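Local coordinates for protein peptidase, C14 family (Geobacter sulfurreducens PCA, PDB 3BIJ) that is of unknown function but belongs to the caspase-like peptidases and so may act as a cysteine endopeptidase, at residues G65-A70 / G120-G125; P16-G21 / R180-T185. One frame throughout, in Å; residues are numbered along the deposited sequence.

Contact 1 of 2, residues G65-A70 / G120-G125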
loop_
_atom_site.group_PDB
_atom_site.type_symbol
_atom_site.label_atom_id
_atom_site.label_comp_id
_atom_site.label_asym_id
_atom_site.label_seq_id
_atom_site.Cartn_x
_atom_site.Cartn_y
_atom_site.Cartn_z
ATOM N N GLY A 65 7.133 16.131 -44.850
ATOM C CA GLY A 65 6.859 16.208 -46.276
ATOM C C GLY A 65 8.136 16.380 -47.074
ATOM O O GLY A 65 8.358 15.712 -48.088
ATOM N N LYS A 66 8.983 17.289 -46.608
ATOM C CA LYS A 66 10.247 17.542 -47.272
ATOM C C LYS A 66 10.999 16.221 -47.385
ATOM O O LYS A 66 11.355 15.785 -48.487
ATOM C CB LYS A 66 11.069 18.557 -46.473
ATOM C CG LYS A 66 10.418 19.935 -46.372
ATOM C CD LYS A 66 10.208 20.544 -47.760
ATOM C CE LYS A 66 9.525 21.924 -47.731
ATOM N NZ LYS A 66 10.301 22.981 -47.007
ATOM N N ALA A 67 11.213 15.576 -46.241
ATOM C CA ALA A 67 11.915 14.296 -46.197
ATOM C C ALA A 67 11.374 13.290 -47.207
ATOM O O ALA A 67 12.135 12.718 -47.984
ATOM C CB ALA A 67 11.842 13.708 -44.801
ATOM N N ALA A 68 10.064 13.080 -47.201
ATOM C CA ALA A 68 9.462 12.123 -48.120
ATOM C C ALA A 68 9.866 12.381 -49.567
ATOM O O ALA A 68 9.985 11.439 -50.353
ATOM C CB ALA A 68 7.944 12.147 -47.982
ATOM N N LYS A 69 10.086 13.651 -49.910
ATOM C CA LYS A 69 10.468 14.027 -51.271
ATOM C C LYS A 69 11.969 13.956 -51.494
ATOM O O LYS A 69 12.427 13.577 -52.571
ATOM C CB LYS A 69 9.988 15.445 -51.598
ATOM C CG LYS A 69 8.488 15.583 -51.753
ATOM C CD LYS A 69 8.098 17.022 -52.069
ATOM C CE LYS A 69 6.581 17.216 -52.004
ATOM N NZ LYS A 69 6.190 18.654 -52.158
ATOM N N ALA A 70 12.731 14.314 -50.468
ATOM C CA ALA A 70 14.184 14.303 -50.560
ATOM C C ALA A 70 14.792 12.916 -50.739
ATOM O O ALA A 70 15.330 12.592 -51.795
ATOM C CB ALA A 70 14.787 14.969 -49.337
ATOM N N GLY A 120 3.284 7.414 -45.535
ATOM C CA GLY A 120 2.990 6.693 -46.760
ATOM C C GLY A 120 3.487 7.408 -47.998
ATOM O O GLY A 120 3.412 6.873 -49.105
ATOM N N LYS A 121 3.998 8.621 -47.817
ATOM C CA LYS A 121 4.505 9.401 -48.943
ATOM C C LYS A 121 5.982 9.146 -49.235
ATOM O O LYS A 121 6.553 9.746 -50.148
ATOM C CB LYS A 121 4.295 10.898 -48.697
ATOM C CG LYS A 121 2.853 11.345 -48.783
ATOM C CD LYS A 121 2.727 12.819 -48.490
ATOM C CE LYS A 121 1.268 13.239 -48.493
ATOM N NZ LYS A 121 1.082 14.677 -48.107
ATOM N N PHE A 122 6.599 8.258 -48.461
ATOM C CA PHE A 122 8.009 7.937 -48.653
ATOM C C PHE A 122 8.216 6.913 -49.762
ATOM O O PHE A 122 7.323 6.126 -50.066
ATOM C CB PHE A 122 8.635 7.413 -47.350
ATOM C CG PHE A 122 8.902 8.485 -46.322
ATOM C CD1 PHE A 122 7.884 8.958 -45.506
ATOM C CD2 PHE A 122 10.171 9.047 -46.198
ATOM C CE1 PHE A 122 8.125 9.975 -44.584
ATOM C CE2 PHE A 122 10.418 10.064 -45.278
ATOM C CZ PHE A 122 9.394 10.528 -44.475
ATOM N N ALA A 123 9.412 6.933 -50.346
ATOM C CA ALA A 123 9.794 6.032 -51.434
ATOM C C ALA A 123 9.584 4.570 -51.072
ATOM O O ALA A 123 9.163 4.250 -49.962
ATOM C CB ALA A 123 11.252 6.264 -51.806
ATOM N N ALA A 124 9.894 3.679 -52.010
ATOM C CA ALA A 124 9.712 2.254 -51.780
ATOM C C ALA A 124 10.838 1.591 -50.986
ATOM O O ALA A 124 10.583 0.865 -50.020
ATOM C CB ALA A 124 9.511 1.539 -53.101
ATOM N N GLY A 125 12.078 1.837 -51.375
ATOM C CA GLY A 125 13.175 1.217 -50.655
ATOM C C GLY A 125 13.730 2.073 -49.534
ATOM O O GLY A 125 14.893 1.931 -49.162
#
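Phe122 lays one face of its ring against Ala68, on helix 57-70. CG lies anti to the carbonyl carbon (chi1 -75°), which carries the ring from the loop backbone over to the helix. Beyond CB, CG, CD1 and CE1 face the methyl of Ala68, with Phe122 CD1 4.0 Å from Ala68 CB. On the other flank CD2, CE2 and CZ approach Ala68 N and CA, and Phe122 CE2 comes within 3.6 Å of Ala68 N. Ala68 CA stands 3.8 Å from the Phe122 ring centroid and 18° off the ring normal, a CH-pi contact. Phe122 CE2 also meets Ala67 CB at 3.9 Å, with CZ nearly as close. Alanine suits both helix positions because its short side chain lets the ring approach the backbone. Beside the ring, Ala68 CB packs on Lys121 CB at 3.9 Å, while the rest of the extended lysine makes no contact with 65-70. Phe122 is also stacked with Phe77 and touches Leu71 and Ala200; an alanine here would probably open a gap beside Ala67 and Ala68 and leave Phe77 without its stacking partner. This is apolar helix-to-loop packing in a caspase-like alpha/beta fold, just before strand 127-133.

Contact 2 of 2, residues P16-G21 / R180-T185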
loop_
_atom_site.group_PDB
_atom_site.type_symbol
_atom_site.label_atom_id
_atom_site.label_comp_id
_atom_site.label_asym_id
_atom_site.label_seq_id
_atom_site.Cartn_x
_atom_site.Cartn_y
_atom_site.Cartn_z
ATOM N N PRO A 16 -1.934 26.652 -24.419
ATOM C CA PRO A 16 -3.195 26.565 -23.674
ATOM C C PRO A 16 -4.334 27.304 -24.373
ATOM O O PRO A 16 -5.511 27.017 -24.143
ATOM C CB PRO A 16 -2.839 27.167 -22.314
ATOM C CG PRO A 16 -1.784 28.164 -22.660
ATOM C CD PRO A 16 -0.937 27.447 -23.682
ATOM N N LYS A 17 -3.972 28.244 -25.235
ATOM C CA LYS A 17 -4.952 29.015 -25.985
ATOM C C LYS A 17 -5.715 28.130 -26.977
ATOM O O LYS A 17 -6.716 28.546 -27.546
ATOM C CB LYS A 17 -4.244 30.168 -26.710
ATOM C CG LYS A 17 -3.768 31.281 -25.753
ATOM C CD LYS A 17 -2.334 31.808 -26.040
ATOM C CE LYS A 17 -2.208 32.506 -27.406
ATOM N NZ LYS A 17 -1.891 31.543 -28.507
ATOM N N HIS A 18 -5.246 26.906 -27.187
ATOM C CA HIS A 18 -5.932 26.000 -28.092
ATOM C C HIS A 18 -6.474 24.791 -27.326
ATOM O O HIS A 18 -7.547 24.265 -27.629
ATOM C CB HIS A 18 -4.985 25.542 -29.204
ATOM C CG HIS A 18 -5.540 24.440 -30.051
ATOM N ND1 HIS A 18 -5.499 23.115 -29.670
ATOM C CD2 HIS A 18 -6.183 24.468 -31.241
ATOM C CE1 HIS A 18 -6.093 22.376 -30.589
ATOM N NE2 HIS A 18 -6.518 23.171 -31.554
ATOM N N TYR A 19 -5.729 24.364 -26.317
ATOM C CA TYR A 19 -6.124 23.211 -25.521
ATOM C C TYR A 19 -6.998 23.569 -24.323
ATOM O O TYR A 19 -6.790 23.068 -23.217
ATOM C CB TYR A 19 -4.876 22.475 -25.058
ATOM C CG TYR A 19 -4.168 21.730 -26.163
ATOM C CD1 TYR A 19 -4.553 20.441 -26.503
ATOM C CD2 TYR A 19 -3.096 22.304 -26.839
ATOM C CE1 TYR A 19 -3.886 19.723 -27.484
ATOM C CE2 TYR A 19 -2.411 21.603 -27.830
ATOM C CZ TYR A 19 -2.807 20.303 -28.147
ATOM O OH TYR A 19 -2.100 19.573 -29.082
ATOM N N GLY A 20 -7.975 24.444 -24.550
ATOM C CA GLY A 20 -8.884 24.839 -23.488
ATOM C C GLY A 20 -8.229 25.226 -22.172
ATOM O O GLY A 20 -8.739 24.882 -21.109
ATOM N N GLY A 21 -7.099 25.925 -22.228
ATOM C CA GLY A 21 -6.442 26.346 -21.002
ATOM C C GLY A 21 -5.432 25.379 -20.416
ATOM O O GLY A 21 -4.831 25.650 -19.379
ATOM N N ARG A 180 -14.385 22.632 -32.269
ATOM C CA ARG A 180 -15.282 21.780 -33.048
ATOM C C ARG A 180 -15.035 21.755 -34.556
ATOM O O ARG A 180 -14.737 20.703 -35.141
ATOM C CB ARG A 180 -16.717 22.227 -32.810
ATOM C CG ARG A 180 -17.378 21.498 -31.721
ATOM C CD ARG A 180 -17.633 20.140 -32.304
ATOM N NE ARG A 180 -18.857 19.648 -31.813
ATOM C CZ ARG A 180 -20.010 19.272 -32.336
ATOM N NH1 ARG A 180 -20.841 18.892 -31.391
ATOM N NH2 ARG A 180 -20.378 19.233 -33.619
ATOM N N GLU A 181 -15.181 22.919 -35.181
ATOM C CA GLU A 181 -15.005 23.045 -36.624
ATOM C C GLU A 181 -13.602 22.639 -37.068
ATOM O O GLU A 181 -13.434 21.960 -38.080
ATOM C CB GLU A 181 -15.308 24.484 -37.061
ATOM C CG GLU A 181 -15.416 24.686 -38.568
ATOM C CD GLU A 181 -15.669 26.145 -38.948
ATOM O OE1 GLU A 181 -14.757 26.989 -38.759
ATOM O OE2 GLU A 181 -16.788 26.451 -39.426
ATOM N N PHE A 182 -12.594 23.036 -36.302
ATOM C CA PHE A 182 -11.222 22.708 -36.653
ATOM C C PHE A 182 -10.968 21.197 -36.800
ATOM O O PHE A 182 -10.523 20.739 -37.849
ATOM C CB PHE A 182 -10.272 23.313 -35.618
ATOM C CG PHE A 182 -8.827 23.007 -35.872
ATOM C CD1 PHE A 182 -8.179 22.011 -35.149
ATOM C CD2 PHE A 182 -8.113 23.703 -36.843
ATOM C CE1 PHE A 182 -6.841 21.713 -35.385
ATOM C CE2 PHE A 182 -6.771 23.411 -37.088
ATOM C CZ PHE A 182 -6.135 22.413 -36.355
ATOM N N TYR A 183 -11.264 20.423 -35.761
ATOM C CA TYR A 183 -11.038 18.986 -35.813
ATOM C C TYR A 183 -12.022 18.256 -36.708
ATOM O O TYR A 183 -11.685 17.247 -37.323
ATOM C CB TYR A 183 -11.055 18.393 -34.400
ATOM C CG TYR A 183 -9.813 18.752 -33.629
ATOM C CD1 TYR A 183 -8.578 18.243 -34.010
ATOM C CD2 TYR A 183 -9.852 19.675 -32.578
ATOM C CE1 TYR A 183 -7.412 18.640 -33.380
ATOM C CE2 TYR A 183 -8.681 20.084 -31.936
ATOM C CZ TYR A 183 -7.463 19.558 -32.351
ATOM O OH TYR A 183 -6.290 19.956 -31.752
ATOM N N ASP A 184 -13.245 18.760 -36.796
ATOM C CA ASP A 184 -14.218 18.104 -37.649
ATOM C C ASP A 184 -13.765 18.196 -39.096
ATOM O O ASP A 184 -13.949 17.257 -39.871
ATOM C CB ASP A 184 -15.604 18.725 -37.482
ATOM C CG ASP A 184 -16.254 18.341 -36.163
ATOM O OD1 ASP A 184 -16.197 17.142 -35.811
ATOM O OD2 ASP A 184 -16.825 19.226 -35.481
ATOM N N THR A 185 -13.167 19.321 -39.465
ATOM C CA THR A 185 -12.687 19.489 -40.831
ATOM C C THR A 185 -11.552 18.515 -41.104
ATOM O O THR A 185 -11.535 17.837 -42.125
ATOM C CB THR A 185 -12.180 20.914 -41.070
ATOM O OG1 THR A 185 -13.279 21.826 -40.965
ATOM C CG2 THR A 185 -11.559 21.033 -42.448
#
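His18 turns an edge of its imidazole toward the face of Phe182, while Tyr183 meets it rim to rim. The first pair is an offset edge-to-face contact, with the His18 and Phe182 planes at 81°. In the second, neither ring lies over the other, and the His18 and Tyr183 planes stand at 71°. The imidazole also sets part of its rim over the centre of one face of the Tyr19 ring. Within the helix, Phe182 CD1 stands 3.6 Å above the centre of one Tyr183 face, and Tyr183 CD2 lies at the edge of the Phe182 ring. Flat aromatic residues suit these places because each offers both a broad face and a slim rim to a compact cluster.

The histidine spans the distance between loop and helix, whose closest CA atoms, those of His18 and Phe182, are 10.6 Å apart. Its CG is anti to the backbone N (chi1 171°), which extends the ring across to the helix, where Tyr183 comes from the opposite direction. Both tyrosines of the cluster are tethered through their hydroxyls: Tyr19 OH is hydrogen-bonded to Leu105 O, and Tyr183 accepts a hydrogen bond from Glu109 N at its hydroxyl and packs on Ile111.

Asn179, just before the helix, donates to His18 O, and Arg174 of helix 169-178 donates to Gly20 O. Thr175 of that helix touches both His18 and Tyr19. The cluster thus joins the loop after strand 4-10 to helices 169-178 and 180-189 beside strand 109-111.

In the fold
From the N terminus the chain runs through strand 4-10 into the loop holding residues 16-21, the first half of contact 2. It then forms helix 29-42 and strand 46-51 before reaching helix 57-70, where contact 1 begins. Contact 1 closes a loop of 49 residues when the chain, after strands 76-89, 99-104 and 109-111 and helix 112-119, arrives at 120-125. Contact 2 closes only at helix 180-189, after 158 residues, so contact 1 is nested inside it. Their centres lie 29 Å apart and their nearest atoms about 14 Å, without touching. Contact 1 ties a helix to the approach to strand 127-133; contact 2 joins an early loop to a late helix.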